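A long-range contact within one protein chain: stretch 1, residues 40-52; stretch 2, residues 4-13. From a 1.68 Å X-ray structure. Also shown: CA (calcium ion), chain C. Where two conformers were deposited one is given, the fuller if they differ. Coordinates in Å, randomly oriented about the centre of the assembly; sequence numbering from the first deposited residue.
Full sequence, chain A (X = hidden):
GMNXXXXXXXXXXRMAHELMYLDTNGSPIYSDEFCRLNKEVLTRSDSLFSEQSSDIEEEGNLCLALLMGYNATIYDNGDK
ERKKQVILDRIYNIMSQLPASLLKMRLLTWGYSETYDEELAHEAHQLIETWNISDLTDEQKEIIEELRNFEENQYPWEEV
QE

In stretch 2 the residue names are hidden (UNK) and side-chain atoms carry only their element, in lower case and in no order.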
# COMPACT_ATOMS: atom_id res chain seq x y z
N GLU A 40 -2.55 -15.67 6.70
CA GLU A 40 -3.31 -15.65 5.45
C GLU A 40 -2.89 -14.47 4.56
O GLU A 40 -2.78 -14.64 3.35
CB GLU A 40 -4.80 -15.60 5.70
CG GLU A 40 -5.54 -15.88 4.40
CD GLU A 40 -7.05 -16.00 4.47
OE1 GLU A 40 -7.60 -16.16 5.58
OE2 GLU A 40 -7.67 -15.90 3.39
N VAL A 41 -2.68 -13.28 5.17
CA VAL A 41 -2.22 -12.11 4.39
C VAL A 41 -0.83 -12.42 3.79
O VAL A 41 -0.61 -12.17 2.60
CB VAL A 41 -2.25 -10.78 5.19
CG1 VAL A 41 -1.50 -9.66 4.46
CG2 VAL A 41 -3.70 -10.35 5.48
N LEU A 42 0.08 -13.07 4.57
CA LEU A 42 1.40 -13.42 4.03
C LEU A 42 1.27 -14.44 2.89
O LEU A 42 1.86 -14.24 1.82
CB LEU A 42 2.32 -13.98 5.13
CG LEU A 42 3.70 -14.40 4.64
CD1 LEU A 42 4.55 -13.21 4.22
CD2 LEU A 42 4.39 -15.23 5.69
N THR A 43 0.46 -15.48 3.11
CA THR A 43 0.23 -16.55 2.13
C THR A 43 -0.29 -15.98 0.82
O THR A 43 0.24 -16.32 -0.23
CB THR A 43 -0.70 -17.62 2.71
OG1 THR A 43 -0.07 -18.14 3.89
CG2 THR A 43 -0.98 -18.76 1.72
N ARG A 44 -1.32 -15.12 0.90
CA ARG A 44 -1.92 -14.48 -0.28
C ARG A 44 -0.92 -13.56 -1.00
O ARG A 44 -0.87 -13.56 -2.23
CB ARG A 44 -3.17 -13.69 0.11
CG ARG A 44 -4.37 -14.60 0.44
CD ARG A 44 -5.53 -13.74 0.87
NE ARG A 44 -6.77 -14.50 1.04
CZ ARG A 44 -7.76 -14.55 0.14
NH1 ARG A 44 -7.64 -13.93 -1.02
NH2 ARG A 44 -8.87 -15.22 0.41
N SER A 45 -0.12 -12.81 -0.25
CA SER A 45 0.90 -11.94 -0.83
C SER A 45 1.94 -12.79 -1.56
O SER A 45 2.23 -12.52 -2.73
CB SER A 45 1.56 -11.08 0.25
OG SER A 45 0.59 -10.26 0.88
N ASP A 46 2.43 -13.87 -0.91
CA ASP A 46 3.40 -14.77 -1.53
C ASP A 46 2.85 -15.40 -2.80
O ASP A 46 3.55 -15.46 -3.80
CB ASP A 46 3.86 -15.84 -0.53
CG ASP A 46 4.89 -15.33 0.48
OD1 ASP A 46 5.48 -14.24 0.23
OD2 ASP A 46 5.13 -16.04 1.48
N SER A 47 1.57 -15.83 -2.79
CA SER A 47 0.97 -16.46 -3.97
C SER A 47 0.88 -15.48 -5.15
O SER A 47 1.15 -15.86 -6.29
CB SER A 47 -0.41 -17.01 -3.62
OG SER A 47 -1.03 -17.59 -4.76
N LEU A 48 0.52 -14.22 -4.89
CA LEU A 48 0.36 -13.22 -5.93
C LEU A 48 1.67 -12.59 -6.42
O LEU A 48 1.73 -12.05 -7.53
CB LEU A 48 -0.55 -12.11 -5.41
CG LEU A 48 -2.07 -12.38 -5.48
CD1 LEU A 48 -2.86 -11.28 -4.78
CD2 LEU A 48 -2.57 -12.44 -6.96
N PHE A 49 2.72 -12.65 -5.59
CA PHE A 49 4.01 -12.01 -5.88
C PHE A 49 4.61 -12.37 -7.26
O PHE A 49 5.12 -11.47 -7.93
CB PHE A 49 5.01 -12.35 -4.78
CG PHE A 49 6.36 -11.69 -5.01
CD1 PHE A 49 6.52 -10.32 -4.84
CD2 PHE A 49 7.46 -12.45 -5.40
CE1 PHE A 49 7.77 -9.72 -5.04
CE2 PHE A 49 8.72 -11.86 -5.59
CZ PHE A 49 8.86 -10.49 -5.43
N SER A 50 4.52 -13.63 -7.70
CA SER A 50 5.11 -14.07 -8.98
C SER A 50 4.27 -13.67 -10.21
O SER A 50 4.74 -13.83 -11.34
CB SER A 50 5.34 -15.58 -8.98
OG SER A 50 4.13 -16.32 -8.86
N GLU A 51 3.04 -13.15 -10.01
CA GLU A 51 2.15 -12.76 -11.10
C GLU A 51 2.63 -11.44 -11.67
O GLU A 51 3.05 -10.55 -10.92
CB GLU A 51 0.69 -12.68 -10.63
CG GLU A 51 0.17 -14.00 -10.06
CD GLU A 51 -0.10 -15.12 -11.05
OE1 GLU A 51 -0.15 -14.85 -12.28
OE2 GLU A 51 -0.33 -16.27 -10.60
N GLN A 52 2.59 -11.35 -13.01
CA GLN A 52 3.00 -10.16 -13.77
C GLN A 52 1.88 -9.76 -14.71
O GLN A 52 1.25 -10.62 -15.31
CB GLN A 52 4.29 -10.42 -14.58
CG GLN A 52 5.47 -11.05 -13.80
CD GLN A 52 5.84 -10.29 -12.55
OE1 GLN A 52 6.02 -9.07 -12.55
NE2 GLN A 52 5.99 -11.01 -11.45
N UNK A 4 -10.05 -14.76 -10.21
CA UNK A 4 -9.13 -14.12 -11.14
C UNK A 4 -8.02 -13.39 -10.39
O UNK A 4 -8.16 -13.12 -9.20
o UNK A 4 -10.31 -11.99 -11.24
c UNK A 4 -9.89 -13.11 -12.01
N UNK A 5 -6.96 -13.02 -11.11
CA UNK A 5 -5.85 -12.24 -10.60
C UNK A 5 -6.35 -10.95 -9.93
O UNK A 5 -5.98 -10.67 -8.79
c UNK A 5 -4.98 -11.89 -11.80
c UNK A 5 -2.90 -11.15 -12.79
c UNK A 5 -3.51 -11.87 -11.64
c UNK A 5 -2.98 -13.27 -11.63
N UNK A 6 -7.26 -10.22 -10.62
CA UNK A 6 -7.81 -9.00 -10.06
C UNK A 6 -8.64 -9.27 -8.80
O UNK A 6 -8.50 -8.51 -7.83
c UNK A 6 -10.26 -6.39 -11.66
c UNK A 6 -8.14 -5.84 -10.42
c UNK A 6 -9.25 -6.90 -10.64
c UNK A 6 -8.68 -8.26 -11.10
N UNK A 7 -9.51 -10.33 -8.82
CA UNK A 7 -10.32 -10.68 -7.65
C UNK A 7 -9.42 -10.96 -6.46
O UNK A 7 -9.68 -10.46 -5.37
c UNK A 7 -11.20 -11.90 -7.93
o UNK A 7 -12.30 -11.49 -8.72
N UNK A 8 -8.34 -11.73 -6.69
CA UNK A 8 -7.35 -12.08 -5.67
C UNK A 8 -6.68 -10.81 -5.13
O UNK A 8 -6.50 -10.65 -3.93
c UNK A 8 -3.42 -15.90 -7.22
c UNK A 8 -6.30 -13.04 -6.28
n UNK A 8 -2.33 -16.05 -6.49
n UNK A 8 -4.56 -15.52 -6.65
n UNK A 8 -3.36 -16.12 -8.53
c UNK A 8 -6.81 -14.47 -6.53
c UNK A 8 -5.82 -15.29 -7.37
N UNK A 9 -6.30 -9.89 -6.03
CA UNK A 9 -5.65 -8.63 -5.60
C UNK A 9 -6.60 -7.76 -4.78
O UNK A 9 -6.18 -7.19 -3.76
c UNK A 9 -5.15 -7.84 -6.82
N UNK A 10 -7.86 -7.64 -5.22
CA UNK A 10 -8.80 -6.82 -4.47
C UNK A 10 -9.07 -7.44 -3.10
O UNK A 10 -9.22 -6.70 -2.14
c UNK A 10 -9.92 -5.86 -6.61
c UNK A 10 -10.10 -6.58 -5.25
c UNK A 10 -9.34 -4.43 -6.45
c UNK A 10 -11.22 -5.87 -7.40
N UNK A 11 -9.11 -8.81 -3.03
CA UNK A 11 -9.33 -9.53 -1.77
C UNK A 11 -8.17 -9.24 -0.82
O UNK A 11 -8.41 -8.91 0.34
c UNK A 11 -10.81 -11.54 -2.40
c UNK A 11 -9.43 -11.04 -2.01
c UNK A 11 -10.87 -12.99 -2.87
o UNK A 11 -11.91 -13.36 -3.46
o UNK A 11 -9.91 -13.75 -2.64
N UNK A 12 -6.93 -9.31 -1.33
CA UNK A 12 -5.73 -9.02 -0.56
C UNK A 12 -5.73 -7.56 -0.10
O UNK A 12 -5.40 -7.31 1.05
c UNK A 12 -1.93 -9.59 -1.41
c UNK A 12 -3.14 -9.15 -0.57
c UNK A 12 -3.15 -9.93 0.80
c UNK A 12 -4.45 -9.33 -1.35
N UNK A 13 -6.09 -6.59 -0.97
CA UNK A 13 -6.14 -5.18 -0.53
C UNK A 13 -7.10 -5.01 0.66
O UNK A 13 -6.74 -4.33 1.63
o UNK A 13 -7.18 -2.50 -3.71
c UNK A 13 -6.65 -4.28 -1.67
c UNK A 13 -6.20 -3.23 -3.86
n UNK A 13 -5.65 -3.41 -5.03
c UNK A 13 -5.60 -4.00 -2.71
CA CA C . 0.69 -12.29 -16.49
O HOH W 1 -5.57 -12.67 -2.31
O HOH W 2 -0.45 -17.46 -8.20
O HOH W 3 1.24 -13.62 -14.23
O HOH W 4 -1.05 -13.99 -16.32
O HOH W 5 -0.56 -11.58 -14.61
O HOH W 6 -1.08 -11.31 -17.35

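Position 4 carries one carbon and then one oxygen, with no branch. It touches nothing on stretch 1. The oxygen lies 3.0 Å from the backbone N of position 7, which donates to it. A single hydroxyl capping the start of a helix fits Ser4.

Position 5 has four carbons, forked at the second. One branch tip lies 3.3 Å from Glu51 OE1. Four carbons forked there make Leu5. Its chi1 of -143° lies between the usual wells.

Position 6 has the same four carbons and the same fork. Its CA-to-CB bond points away, and nothing on stretch 1 is in reach. It is Leu6.

Position 7 again has one carbon and one oxygen. It makes no contact across. It is Ser7, whose N donates the capping bond to Ser4 OG.

Position 8 is the longest side chain: three carbons, a nitrogen, then a carbon carrying two more nitrogens. That last carbon lies 3.6 Å from Leu48 CD2, and one end nitrogen is 2.7 Å from Ser47 OG. The ending is a guanidinium, so the residue is Arg8. Leu48 CD2 lies over one face of the group. Glu51 OE2 sits at its edge and forms a long salt bridge with Arg8 NH1, at 3.7 Å. The nitrogen near Ser47 OG is Arg8 NH2, but the angle is too poor for a hydrogen bond. Water 2 accepts from Arg8 NH2 and donates to Ser47 O and Glu51 OE2.

Position 9 has a single carbon, which points away from stretch 1. It is Ala9. Its backbone still meets the other helix, with Ala9 N 3.9 Å from Leu48 CD1.

Position 10 has four carbons forked at the second. It points away and makes no contact across. It is Leu10.

Position 11 has three carbons, the third carrying two oxygens. One oxygen lies 2.8 Å from Arg44 NH1. This carboxylate belongs to Glu11. Arg44 NH1 donates to Glu11 OE1 at a good angle, within a salt bridge. Arg44 NE also binds Glu40 OE2, at 2.9 Å, so the guanidinium serves two acids.

Position 12 has four carbons forked at the second. One tip is 3.8 Å from Arg44 CB, and the other is 3.5 Å from Ser45 OG. It is Leu12. Leu12 CD1 is also 4.0 Å from Val41 CG1.

Position 13 has three carbons, the third carrying one oxygen and one nitrogen. It does not reach stretch 1. The amide identifies Gln13, whose NE2 is bonded elsewhere in the structure.

The two helices run roughly antiparallel, at 147°, with their axes 10.3 Å apart at closest approach. Two leucines interlock. Leu12 sits among Val41, Arg44, Ser45 and Leu48, while Leu48 sits among Leu5, Arg8, Ala9 and Leu12. They meet at 3.9 Å, Leu48 CD1 to Leu12 CD2. Charged pairs add to this apolar packing: Arg44 with Glu11, and Arg8 with Glu51. Water 1 also links the helices, donating to Arg8 O and accepting from Arg44 NH1.

Stretch 2, residues 4-13: SLLSRALELQ
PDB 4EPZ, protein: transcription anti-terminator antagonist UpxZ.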